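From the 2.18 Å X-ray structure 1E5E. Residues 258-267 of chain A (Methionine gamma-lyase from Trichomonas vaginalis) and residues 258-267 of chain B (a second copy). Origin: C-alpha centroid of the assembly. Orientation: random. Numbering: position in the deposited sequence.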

ATOM      1  N   SER A 258      -9.654   8.913  11.788  1.00 14.22           N
ATOM      2  CA  SER A 258     -11.076   9.117  11.647  1.00 13.23           C
ATOM      3  C   SER A 258     -11.853   8.368  12.716  1.00 14.39           C
ATOM      4  O   SER A 258     -12.960   8.841  13.055  1.00 13.26           O
ATOM      5  CB  SER A 258     -11.532   8.821  10.208  1.00 15.85           C
ATOM      6  OG  SER A 258     -11.389   7.444   9.952  1.00 16.85           O
ATOM      7  N   THR A 259     -11.324   7.303  13.343  1.00 13.74           N
ATOM      8  CA  THR A 259     -12.082   6.676  14.436  1.00 14.00           C
ATOM      9  C   THR A 259     -11.483   7.022  15.805  1.00 14.37           C
ATOM     10  O   THR A 259     -11.827   6.370  16.801  1.00 14.74           O
ATOM     11  CB  THR A 259     -12.079   5.143  14.327  1.00 13.86           C
ATOM     12  OG1 THR A 259     -10.715   4.681  14.150  1.00 12.75           O
ATOM     13  CG2 THR A 259     -12.971   4.676  13.182  1.00 13.00           C
ATOM     14  N   LEU A 260     -10.555   7.971  15.871  1.00 12.51           N
ATOM     15  CA  LEU A 260      -9.882   8.298  17.126  1.00 14.01           C
ATOM     16  C   LEU A 260     -10.879   8.623  18.248  1.00 15.58           C
ATOM     17  O   LEU A 260     -10.757   8.225  19.405  1.00 12.82           O
ATOM     18  CB  LEU A 260      -8.907   9.491  16.946  1.00 10.16           C
ATOM     19  CG  LEU A 260      -8.167   9.942  18.215  1.00 12.68           C
ATOM     20  CD1 LEU A 260      -7.315   8.829  18.821  1.00 10.33           C
ATOM     21  CD2 LEU A 260      -7.213  11.128  17.950  1.00  8.00           C
ATOM     22  N   ASN A 261     -11.878   9.463  17.923  1.00 16.53           N
ATOM     23  CA  ASN A 261     -12.826   9.817  18.977  1.00 18.69           C
ATOM     24  C   ASN A 261     -13.589   8.616  19.533  1.00 17.97           C
ATOM     25  O   ASN A 261     -13.704   8.511  20.757  1.00 15.20           O
ATOM     26  CB  ASN A 261     -13.815  10.856  18.448  1.00 20.30           C
ATOM     27  CG  ASN A 261     -14.907  11.184  19.463  1.00 23.81           C
ATOM     28  OD1 ASN A 261     -14.643  11.869  20.439  1.00 24.15           O
ATOM     29  ND2 ASN A 261     -16.124  10.730  19.179  1.00 24.20           N
ATOM     30  N   ILE A 262     -14.123   7.740  18.651  1.00 16.13           N
ATOM     31  CA  ILE A 262     -14.897   6.609  19.168  1.00 16.11           C
ATOM     32  C   ILE A 262     -14.022   5.543  19.796  1.00 14.45           C
ATOM     33  O   ILE A 262     -14.520   4.843  20.668  1.00 16.38           O
ATOM     34  CB  ILE A 262     -15.836   5.964  18.117  1.00 14.83           C
ATOM     35  CG1 ILE A 262     -15.034   5.507  16.890  1.00 14.67           C
ATOM     36  CG2 ILE A 262     -16.917   6.964  17.730  1.00 11.84           C
ATOM     37  CD1 ILE A 262     -15.866   4.686  15.912  1.00 16.56           C
ATOM     38  N   ARG A 263     -12.790   5.407  19.407  1.00 13.92           N
ATOM     39  CA  ARG A 263     -11.840   4.471  19.998  1.00 15.21           C
ATOM     40  C   ARG A 263     -11.390   4.945  21.392  1.00 14.94           C
ATOM     41  O   ARG A 263     -11.442   4.197  22.387  1.00 15.04           O
ATOM     42  CB  ARG A 263     -10.573   4.359  19.109  1.00 12.78           C
ATOM     43  CG  ARG A 263     -10.773   3.504  17.876  1.00 13.59           C
ATOM     44  CD  ARG A 263      -9.501   3.230  17.087  1.00 14.91           C
ATOM     45  NE  ARG A 263      -8.923   4.375  16.384  1.00 13.55           N
ATOM     46  CZ  ARG A 263      -7.920   5.109  16.842  1.00 13.94           C
ATOM     47  NH1 ARG A 263      -7.368   4.838  18.033  1.00 12.85           N
ATOM     48  NH2 ARG A 263      -7.446   6.095  16.083  1.00 12.13           N
ATOM     49  N   MET A 264     -11.049   6.215  21.520  1.00 14.71           N
ATOM     50  CA  MET A 264     -10.618   6.743  22.821  1.00 17.34           C
ATOM     51  C   MET A 264     -11.746   6.600  23.864  1.00 17.37           C
ATOM     52  O   MET A 264     -11.461   6.264  25.012  1.00 15.62           O
ATOM     53  CB  MET A 264     -10.157   8.202  22.819  1.00 18.25           C
ATOM     54  CG  MET A 264      -8.886   8.482  22.033  1.00 19.85           C
ATOM     55  SD  MET A 264      -7.535   7.331  22.397  1.00 21.17           S
ATOM     56  CE  MET A 264      -7.143   7.659  24.103  1.00 17.67           C
ATOM     57  N   LYS A 265     -12.968   6.893  23.481  1.00 17.18           N
ATOM     58  CA  LYS A 265     -14.104   6.764  24.363  1.00 19.96           C
ATOM     59  C   LYS A 265     -14.293   5.309  24.764  1.00 18.78           C
ATOM     60  O   LYS A 265     -14.390   5.037  25.944  1.00 18.45           O
ATOM     61  CB  LYS A 265     -15.445   7.235  23.764  1.00 21.76           C
ATOM     62  CG  LYS A 265     -15.363   8.721  23.457  1.00 28.03           C
ATOM     63  CD  LYS A 265     -16.677   9.292  22.920  1.00 31.79           C
ATOM     64  CE  LYS A 265     -16.696  10.783  23.272  1.00 35.65           C
ATOM     65  NZ  LYS A 265     -17.914  11.450  22.701  1.00 40.34           N
ATOM     66  N   ALA A 266     -14.371   4.443  23.758  1.00 17.59           N
ATOM     67  CA  ALA A 266     -14.539   3.019  24.051  1.00 15.42           C
ATOM     68  C   ALA A 266     -13.371   2.488  24.870  1.00 15.45           C
ATOM     69  O   ALA A 266     -13.637   1.725  25.810  1.00 13.95           O
ATOM     70  CB  ALA A 266     -14.646   2.244  22.740  1.00 14.78           C
ATOM     71  N   GLU A 267     -12.129   2.903  24.564  1.00 13.62           N
ATOM     72  CA  GLU A 267     -11.009   2.394  25.354  1.00 15.47           C
ATOM     73  C   GLU A 267     -10.974   2.911  26.784  1.00 15.89           C
ATOM     74  O   GLU A 267     -10.548   2.165  27.694  1.00 16.64           O
ATOM     75  CB  GLU A 267      -9.667   2.691  24.625  1.00 16.66           C
ATOM     76  CG  GLU A 267      -9.595   1.882  23.332  1.00 16.77           C
ATOM     77  CD  GLU A 267      -8.600   2.261  22.279  1.00 18.57           C
ATOM     78  OE1 GLU A 267      -7.783   3.177  22.498  1.00 19.01           O
ATOM     79  OE2 GLU A 267      -8.622   1.632  21.168  1.00 18.97           O
TER
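Chain B, residues 258-267: STLNIRMKAE

At the centre of the contact Ile A262 meets Ile B262. CA of Ile A262 is 6.9 Å from CA of Ile B262, and CD1 of Ile A262 lies 3.9 Å from CG1 of Ile B262, an apolar packing distance. In both residues the CA-to-CB bond points toward the other stretch, with chi1 in p and chi2 in t, and no other residue in either stretch has more area covered by its partner. A branched aliphatic side chain suits this place because it offers methyl groups in two directions. While CD1 of Ile A262 serves the centre, its CG2 rests 4.0 Å from CB of Ala B266, one helical turn further on; CB of Ala A266 lies equally 4.0 Å from CG2 of Ile B262. Alanine, with a single methyl, lets the isoleucine branch come close to the helix.

The chain B backbone repeats that of chain A: Thr B259 precedes a helix that begins at Leu B260 and runs through Glu B267, held by i to i+4 bonds such as Ala B266 N to Ile B262 O (3.2 Å). This helix crosses its counterpart at 103°, nearly perpendicular, with axes 10.2 Å apart at closest approach. So steep a crossing confines the contact to a compact patch, burying 308 Å² in all.

Outward from the isoleucines, the arginines contribute their aliphatic portions. CG of Arg B263 is 3.7 Å from CD1 of Ile A262, and its CD is 4.0 Å from CG2 of Thr A259; in the reciprocal contact, CD of Arg A263 lies 4.0 Å from CG2 of Thr B259. Threonine suits this edge by being two-sided: its methyl packs across the interface, while its hydroxyl accepts a hydrogen bond within its own chain, from Arg B263 NE to Thr B259 OG1 (2.8 Å) and from Arg A263 NE to Thr A259 OG1 (2.9 Å). No hydrogen bond crosses between the stretches.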

ATOM      1  N   SER B 258     -11.755  -4.144  12.432  1.00 15.15           N
ATOM      2  CA  SER B 258     -11.482  -4.116  13.878  1.00 16.53           C
ATOM      3  C   SER B 258     -12.286  -3.042  14.576  1.00 17.09           C
ATOM      4  O   SER B 258     -12.589  -3.275  15.772  1.00 17.24           O
ATOM      5  CB  SER B 258      -9.973  -3.995  14.063  1.00 17.61           C
ATOM      6  OG  SER B 258      -9.591  -2.708  13.681  1.00 21.25           O
ATOM      7  N   THR B 259     -12.723  -1.946  13.920  1.00 14.66           N
ATOM      8  CA  THR B 259     -13.603  -1.003  14.604  1.00 12.23           C
ATOM      9  C   THR B 259     -15.071  -1.157  14.201  1.00 14.89           C
ATOM     10  O   THR B 259     -15.900  -0.293  14.498  1.00 14.80           O
ATOM     11  CB  THR B 259     -13.176   0.423  14.274  1.00 13.85           C
ATOM     12  OG1 THR B 259     -13.097   0.640  12.855  1.00 10.96           O
ATOM     13  CG2 THR B 259     -11.830   0.739  14.963  1.00 13.62           C
ATOM     14  N   LEU B 260     -15.452  -2.257  13.552  1.00 12.50           N
ATOM     15  CA  LEU B 260     -16.827  -2.440  13.129  1.00 14.85           C
ATOM     16  C   LEU B 260     -17.832  -2.381  14.267  1.00 15.78           C
ATOM     17  O   LEU B 260     -18.897  -1.821  14.066  1.00 14.67           O
ATOM     18  CB  LEU B 260     -16.998  -3.799  12.374  1.00 12.62           C
ATOM     19  CG  LEU B 260     -18.428  -4.093  11.907  1.00 14.45           C
ATOM     20  CD1 LEU B 260     -18.954  -3.090  10.890  1.00 12.45           C
ATOM     21  CD2 LEU B 260     -18.493  -5.503  11.327  1.00 12.25           C
ATOM     22  N   ASN B 261     -17.544  -3.020  15.409  1.00 16.72           N
ATOM     23  CA  ASN B 261     -18.540  -3.007  16.498  1.00 16.63           C
ATOM     24  C   ASN B 261     -18.729  -1.604  17.071  1.00 15.86           C
ATOM     25  O   ASN B 261     -19.881  -1.165  17.247  1.00 14.17           O
ATOM     26  CB  ASN B 261     -18.131  -3.990  17.584  1.00 19.23           C
ATOM     27  CG  ASN B 261     -19.089  -3.912  18.762  1.00 21.68           C
ATOM     28  OD1 ASN B 261     -20.179  -4.479  18.647  1.00 26.11           O
ATOM     29  ND2 ASN B 261     -18.694  -3.329  19.845  1.00 20.38           N
ATOM     30  N   ILE B 262     -17.631  -0.883  17.315  1.00 14.21           N
ATOM     31  CA  ILE B 262     -17.805   0.479  17.793  1.00 15.10           C
ATOM     32  C   ILE B 262     -18.366   1.408  16.736  1.00 14.46           C
ATOM     33  O   ILE B 262     -19.099   2.356  17.077  1.00 14.39           O
ATOM     34  CB  ILE B 262     -16.547   1.087  18.424  1.00 13.72           C
ATOM     35  CG1 ILE B 262     -15.359   1.094  17.472  1.00 14.25           C
ATOM     36  CG2 ILE B 262     -16.288   0.264  19.688  1.00 12.16           C
ATOM     37  CD1 ILE B 262     -14.156   1.848  18.095  1.00 13.42           C
ATOM     38  N   ARG B 263     -18.052   1.137  15.469  1.00 15.48           N
ATOM     39  CA  ARG B 263     -18.584   2.011  14.413  1.00 16.09           C
ATOM     40  C   ARG B 263     -20.087   1.799  14.273  1.00 16.64           C
ATOM     41  O   ARG B 263     -20.798   2.788  14.126  1.00 16.59           O
ATOM     42  CB  ARG B 263     -17.857   1.777  13.070  1.00 14.23           C
ATOM     43  CG  ARG B 263     -16.512   2.491  12.991  1.00 12.12           C
ATOM     44  CD  ARG B 263     -15.842   2.351  11.623  1.00 13.89           C
ATOM     45  NE  ARG B 263     -15.424   0.996  11.281  1.00 12.22           N
ATOM     46  CZ  ARG B 263     -16.185   0.180  10.543  1.00 14.21           C
ATOM     47  NH1 ARG B 263     -17.377   0.534  10.009  1.00 13.16           N
ATOM     48  NH2 ARG B 263     -15.706  -1.031  10.240  1.00 14.76           N
ATOM     49  N   MET B 264     -20.570   0.553  14.254  1.00 16.98           N
ATOM     50  CA  MET B 264     -21.984   0.281  14.009  1.00 19.12           C
ATOM     51  C   MET B 264     -22.853   0.879  15.125  1.00 20.07           C
ATOM     52  O   MET B 264     -23.915   1.440  14.831  1.00 19.42           O
ATOM     53  CB  MET B 264     -22.298  -1.210  13.828  1.00 17.85           C
ATOM     54  CG  MET B 264     -21.833  -1.896  12.568  1.00 20.24           C
ATOM     55  SD  MET B 264     -22.132  -0.902  11.050  1.00 19.36           S
ATOM     56  CE  MET B 264     -23.922  -0.934  11.017  1.00 17.37           C
ATOM     57  N   LYS B 265     -22.421   0.749  16.370  1.00 19.45           N
ATOM     58  CA  LYS B 265     -23.143   1.321  17.499  1.00 20.74           C
ATOM     59  C   LYS B 265     -23.196   2.840  17.388  1.00 19.78           C
ATOM     60  O   LYS B 265     -24.259   3.431  17.528  1.00 19.72           O
ATOM     61  CB  LYS B 265     -22.442   1.021  18.838  1.00 22.20           C
ATOM     62  CG  LYS B 265     -22.370  -0.465  19.103  1.00 28.23           C
ATOM     63  CD  LYS B 265     -21.693  -0.809  20.431  1.00 32.22           C
ATOM     64  CE  LYS B 265     -21.968  -2.265  20.802  1.00 34.57           C
ATOM     65  NZ  LYS B 265     -20.982  -2.736  21.828  1.00 40.39           N
ATOM     66  N   ALA B 266     -22.058   3.506  17.211  1.00 18.76           N
ATOM     67  CA  ALA B 266     -22.032   4.961  17.077  1.00 17.72           C
ATOM     68  C   ALA B 266     -22.856   5.447  15.882  1.00 16.42           C
ATOM     69  O   ALA B 266     -23.577   6.450  16.005  1.00 17.15           O
ATOM     70  CB  ALA B 266     -20.590   5.459  16.958  1.00 16.22           C
ATOM     71  N   GLU B 267     -22.830   4.762  14.746  1.00 14.77           N
ATOM     72  CA  GLU B 267     -23.584   5.180  13.572  1.00 15.12           C
ATOM     73  C   GLU B 267     -25.064   4.958  13.771  1.00 16.32           C
ATOM     74  O   GLU B 267     -25.867   5.816  13.357  1.00 17.74           O
ATOM     75  CB  GLU B 267     -23.011   4.555  12.286  1.00 15.80           C
ATOM     76  CG  GLU B 267     -21.555   4.998  12.058  1.00 14.75           C
ATOM     77  CD  GLU B 267     -20.808   4.236  10.991  1.00 17.29           C
ATOM     78  OE1 GLU B 267     -21.379   3.313  10.388  1.00 15.36           O
ATOM     79  OE2 GLU B 267     -19.591   4.480  10.733  1.00 16.37           O
TER